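Local coordinates for protein mediator of RNA polymerase II transcription subunit 18 (Schizosaccharomyces pombe, PDB 3C0T) that serves as a subunit of Mediator, the coactivator complex that relays signals from gene-specific regulatory proteins to the basal RNA polymerase II transcription machinery, at residues S21-L26 against L195-F199; T76-L82 against V99-T105. All coordinates share one frame; numbering follows the deposited sequence.

Interaction 1. Residues S21-L26 against L195-F199; sequences SLSKTL and LLSAF
F199 sets its phenyl ring against S21, and T25 and L195 continue the contact. Two helices meet here against strand 118-133 of the curled antiparallel sheet: the last turn of helix 15-25 lies beside the C-terminal end of helix 179-196 and the chain that follows it. F199 has more surface buried by the contact than any other residue. CG lies between the backbone N and the carbonyl carbon (chi1 50°), which turns the ring back toward helix 15-25. The CB of S21 sits over one ring face, 3.5 Å from its centroid and 20° off the normal, a CH-pi contact. The opposite face is covered, toward its rim, by the O of L196, which also accepts the backbone N-H of F199. At the ring edge CD2 of L22 meets CE1 of F199 at 3.7 Å, and the same methyl touches CD1 of L196, where the two leucines cross at about a right angle. With an alanine in place of F199, S21 CB and L22 CD2 would probably lose the aromatic surface they pack on, and a gap would be likely to open between helix 15-25 and the tail after helix 179-196. L195 reaches across with both methyls. The side chains of L195 and L26 slide past each other in opposite directions, L195 CD1 4.0 Å from L26 CD2, and L195 CD2 approaches CB of T25 at 4.1 Å. Strand 118-133 packs against both segments, Y131 touching L22 and L26, and F133 touching L26 and L195. The hydroxyl of S21 is bonded back to A17 O. No hydrogen bond joins the two segments, and T25 OG1 donates within its own helix to S21 O at 3.2 Å, from the carbonyl face opposite to T25 N.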
# COMPACT_ATOMS: atom_id res chain seq x y z
N SER A 21 -3.41 -16.96 -12.22
CA SER A 21 -3.76 -16.19 -13.41
C SER A 21 -2.77 -15.05 -13.59
O SER A 21 -2.34 -14.75 -14.71
CB SER A 21 -5.18 -15.61 -13.30
OG SER A 21 -6.16 -16.62 -13.37
N LEU A 22 -2.39 -14.41 -12.48
CA LEU A 22 -1.45 -13.31 -12.52
C LEU A 22 -0.08 -13.80 -12.96
O LEU A 22 0.66 -13.08 -13.66
CB LEU A 22 -1.35 -12.64 -11.15
CG LEU A 22 -2.56 -11.85 -10.62
CD1 LEU A 22 -2.33 -11.47 -9.16
CD2 LEU A 22 -2.79 -10.60 -11.47
N SER A 23 0.28 -15.02 -12.56
CA SER A 23 1.58 -15.59 -12.93
C SER A 23 1.58 -16.03 -14.38
O SER A 23 2.63 -16.11 -15.01
CB SER A 23 1.92 -16.80 -12.04
OG SER A 23 2.35 -16.38 -10.76
N LYS A 24 0.40 -16.34 -14.90
CA LYS A 24 0.27 -16.78 -16.27
C LYS A 24 0.29 -15.59 -17.24
O LYS A 24 0.76 -15.72 -18.37
CB LYS A 24 -1.02 -17.57 -16.44
CG LYS A 24 -1.42 -17.85 -17.88
CD LYS A 24 -2.72 -18.65 -17.94
CE LYS A 24 -3.36 -18.61 -19.33
NZ LYS A 24 -3.89 -17.24 -19.66
N THR A 25 -0.21 -14.44 -16.80
CA THR A 25 -0.26 -13.27 -17.67
C THR A 25 0.74 -12.14 -17.41
O THR A 25 0.98 -11.33 -18.30
CB THR A 25 -1.68 -12.65 -17.67
OG1 THR A 25 -1.93 -12.02 -16.41
CG2 THR A 25 -2.73 -13.71 -17.91
N LEU A 26 1.32 -12.09 -16.22
CA LEU A 26 2.26 -11.01 -15.90
C LEU A 26 3.66 -11.49 -15.57
O LEU A 26 3.92 -12.69 -15.46
CB LEU A 26 1.74 -10.20 -14.71
CG LEU A 26 0.31 -9.68 -14.79
CD1 LEU A 26 -0.05 -8.94 -13.52
CD2 LEU A 26 0.18 -8.75 -16.00
N LEU A 195 -6.33 -6.71 -19.27
CA LEU A 195 -5.59 -7.96 -19.16
C LEU A 195 -6.02 -8.74 -17.90
O LEU A 195 -5.96 -9.97 -17.90
CB LEU A 195 -4.08 -7.69 -19.08
CG LEU A 195 -3.16 -8.51 -19.98
CD1 LEU A 195 -1.73 -8.41 -19.46
CD2 LEU A 195 -3.59 -9.95 -20.01
N LEU A 196 -6.48 -8.05 -16.86
CA LEU A 196 -6.90 -8.70 -15.61
C LEU A 196 -8.41 -8.74 -15.41
O LEU A 196 -8.89 -9.26 -14.40
CB LEU A 196 -6.29 -7.99 -14.39
CG LEU A 196 -4.80 -7.63 -14.29
CD1 LEU A 196 -4.49 -7.32 -12.84
CD2 LEU A 196 -3.94 -8.77 -14.79
N SER A 197 -9.15 -8.17 -16.35
CA SER A 197 -10.61 -8.11 -16.27
C SER A 197 -11.28 -9.47 -16.26
O SER A 197 -12.43 -9.59 -15.85
CB SER A 197 -11.16 -7.29 -17.43
OG SER A 197 -10.82 -7.89 -18.67
N ALA A 198 -10.58 -10.49 -16.73
CA ALA A 198 -11.14 -11.83 -16.78
C ALA A 198 -11.25 -12.44 -15.39
O ALA A 198 -12.00 -13.40 -15.19
CB ALA A 198 -10.29 -12.74 -17.67
N PHE A 199 -10.52 -11.89 -14.42
CA PHE A 199 -10.56 -12.44 -13.07
C PHE A 199 -10.56 -11.45 -11.92
O PHE A 199 -10.40 -11.85 -10.77
CB PHE A 199 -9.44 -13.45 -12.88
CG PHE A 199 -8.09 -12.96 -13.29
CD1 PHE A 199 -7.36 -12.11 -12.46
CD2 PHE A 199 -7.54 -13.35 -14.51
CE1 PHE A 199 -6.11 -11.65 -12.85
CE2 PHE A 199 -6.29 -12.90 -14.91
CZ PHE A 199 -5.57 -12.05 -14.08

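Interaction 2. Residues T76-L82 against V99-T105; sequences TQWSMYL and VNRAKLT
L104 meets M80 because CG of L104 takes the crowded position between its backbone N and carbonyl carbon (chi1 73°), while CG of M80 extends opposite its own N (chi1 -165°). The two side chains cross at about a right angle, with CD1 of L104 3.6 Å from SD of M80. A bend at the last torsion of M80 brings its CE against the same methyl. The other branch of L104, CD2, lies 3.8 Å from CB of W78, the residue paired with it across the strands. V109 of helix 109-115 packs on W78 and L104, and L58 of the adjoining strand 56-61 touches W78 and M80 alongside.

On the other face Y81 and R101 form a non-hydrogen-bonded pair and run side by side in the same direction. R101 CG lies over one face of the tyrosine ring, 4.2 Å from its centroid, in a CH-pi contact. CD, carried there by an extended chain, lies 3.4 Å from Y81 OH; the bend beyond it turns the guanidinium so that the hydroxyl meets its edge, in its plane. CG1 of V99 fills in at the ring edge, 3.9 Å from CD2 of Y81, and W36 meets the ring from outside the pair. Farther along, S79 OG touches CG of K103 at 3.6 Å.

Six backbone bonds tie W78 with L104, M80 with A102 and L82 with N100; L104 N to W78 O measures 2.8 Å. Backbone hydrogen bonds continue from S79 to C59 and from Y81 to R57 of strand 56-61, and from V99 to M1, so the hairpin is joined on both sides. The alternating hydrogen-bonded and non-hydrogen-bonded pairs are those of an antiparallel ladder, and since strands 78-83 and 95-104 follow each other along the chain they form a beta hairpin within the larger curled antiparallel sheet.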
# COMPACT_ATOMS: atom_id res chain seq x y z
N THR A 76 17.70 -0.56 10.05
CA THR A 76 16.98 -0.55 8.78
C THR A 76 16.97 0.79 8.08
O THR A 76 17.24 1.84 8.67
CB THR A 76 15.49 -0.94 8.94
OG1 THR A 76 15.36 -2.04 9.85
CG2 THR A 76 14.91 -1.36 7.58
N GLN A 77 16.65 0.72 6.80
CA GLN A 77 16.52 1.90 5.97
C GLN A 77 15.01 2.08 5.87
O GLN A 77 14.28 1.12 5.62
CB GLN A 77 17.12 1.63 4.59
CG GLN A 77 17.15 2.85 3.68
CD GLN A 77 17.95 2.62 2.41
OE1 GLN A 77 18.17 3.54 1.63
NE2 GLN A 77 18.39 1.38 2.20
N TRP A 78 14.55 3.30 6.09
CA TRP A 78 13.12 3.58 6.01
C TRP A 78 12.82 4.48 4.85
O TRP A 78 13.56 5.41 4.56
CB TRP A 78 12.63 4.29 7.27
CG TRP A 78 12.64 3.48 8.52
CD1 TRP A 78 13.68 3.30 9.37
CD2 TRP A 78 11.54 2.74 9.06
NE1 TRP A 78 13.30 2.50 10.42
CE2 TRP A 78 11.99 2.14 10.25
CE3 TRP A 78 10.22 2.52 8.65
CZ2 TRP A 78 11.16 1.33 11.04
CZ3 TRP A 78 9.40 1.72 9.43
CH2 TRP A 78 9.88 1.14 10.62
N SER A 79 11.72 4.19 4.16
CA SER A 79 11.29 5.05 3.08
C SER A 79 10.23 5.89 3.77
O SER A 79 9.42 5.38 4.55
CB SER A 79 10.69 4.24 1.94
OG SER A 79 11.72 3.67 1.15
N MET A 80 10.24 7.19 3.51
CA MET A 80 9.29 8.08 4.14
C MET A 80 8.33 8.63 3.10
O MET A 80 8.74 9.23 2.11
CB MET A 80 10.07 9.20 4.82
CG MET A 80 9.29 10.01 5.82
SD MET A 80 10.46 10.89 6.88
CE MET A 80 11.18 12.01 5.71
N TYR A 81 7.04 8.42 3.32
CA TYR A 81 6.04 8.88 2.37
C TYR A 81 5.05 9.92 2.85
O TYR A 81 4.69 9.98 4.03
CB TYR A 81 5.23 7.70 1.84
CG TYR A 81 5.99 6.69 1.00
CD1 TYR A 81 6.77 5.70 1.59
CD2 TYR A 81 5.88 6.70 -0.39
CE1 TYR A 81 7.42 4.74 0.82
CE2 TYR A 81 6.53 5.75 -1.18
CZ TYR A 81 7.30 4.77 -0.56
OH TYR A 81 7.93 3.82 -1.33
N LEU A 82 4.60 10.73 1.90
CA LEU A 82 3.58 11.74 2.13
C LEU A 82 2.58 11.42 1.02
O LEU A 82 2.86 11.63 -0.16
CB LEU A 82 4.13 13.15 1.96
CG LEU A 82 4.86 13.74 3.18
CD1 LEU A 82 5.32 15.16 2.84
CD2 LEU A 82 3.92 13.76 4.39
N VAL A 99 2.11 11.66 -4.45
CA VAL A 99 2.90 10.79 -3.59
C VAL A 99 4.34 11.26 -3.59
O VAL A 99 4.97 11.35 -4.64
CB VAL A 99 2.88 9.32 -4.07
CG1 VAL A 99 3.90 8.50 -3.28
CG2 VAL A 99 1.50 8.74 -3.89
N ASN A 100 4.86 11.58 -2.41
CA ASN A 100 6.24 12.04 -2.29
C ASN A 100 7.00 11.07 -1.42
O ASN A 100 6.50 10.62 -0.39
CB ASN A 100 6.26 13.44 -1.70
CG ASN A 100 5.59 14.46 -2.60
OD1 ASN A 100 6.06 14.72 -3.71
ND2 ASN A 100 4.48 15.02 -2.14
N ARG A 101 8.21 10.75 -1.84
CA ARG A 101 9.04 9.79 -1.13
C ARG A 101 10.47 10.26 -0.92
O ARG A 101 11.01 11.02 -1.71
CB ARG A 101 9.05 8.48 -1.92
CG ARG A 101 10.09 7.45 -1.49
CD ARG A 101 9.99 6.24 -2.40
NE ARG A 101 10.11 6.63 -3.80
CZ ARG A 101 9.62 5.94 -4.83
NH1 ARG A 101 8.95 4.81 -4.61
NH2 ARG A 101 9.79 6.38 -6.07
N ALA A 102 11.06 9.79 0.17
CA ALA A 102 12.43 10.10 0.54
C ALA A 102 12.89 8.95 1.42
O ALA A 102 12.17 8.54 2.32
CB ALA A 102 12.49 11.42 1.30
N LYS A 103 14.08 8.42 1.17
CA LYS A 103 14.61 7.31 1.96
C LYS A 103 15.57 7.85 3.02
O LYS A 103 16.48 8.60 2.69
CB LYS A 103 15.34 6.32 1.06
CG LYS A 103 14.47 5.74 -0.03
CD LYS A 103 15.24 4.76 -0.90
CE LYS A 103 14.33 4.13 -1.94
NZ LYS A 103 15.08 3.18 -2.82
N LEU A 104 15.37 7.48 4.28
CA LEU A 104 16.26 7.97 5.32
C LEU A 104 16.83 6.90 6.23
O LEU A 104 16.17 5.92 6.55
CB LEU A 104 15.56 9.06 6.14
CG LEU A 104 14.46 8.72 7.14
CD1 LEU A 104 13.90 10.02 7.71
CD2 LEU A 104 13.36 7.93 6.46
N THR A 105 18.07 7.13 6.66
CA THR A 105 18.80 6.22 7.53
C THR A 105 19.61 6.98 8.59
O THR A 105 19.55 8.21 8.65
CB THR A 105 19.77 5.34 6.70
OG1 THR A 105 20.48 6.16 5.76
CG2 THR A 105 19.00 4.29 5.94

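Interaction 2 is nested in the chain within the span closed by interaction 1, yet the two lie on opposite sides of the chain's centre, about 31 Å between centres and about 19 Å between nearest atoms. Interaction 1 joins the end of helix 15-25 to the end of helix 179-196 and the loop after it, over strand 118-133, whereas interaction 2 joins neighbouring strands of that same sheet. Interaction 1 is partly buried and rests on side chains alone, with aliphatic and CH-pi contacts and no cross-bond. Interaction 2 is a surface contact that buries more area, held by backbone hydrogen bonds, with mainly apolar side chains on one sheet face and mainly polar or charged ones on the other.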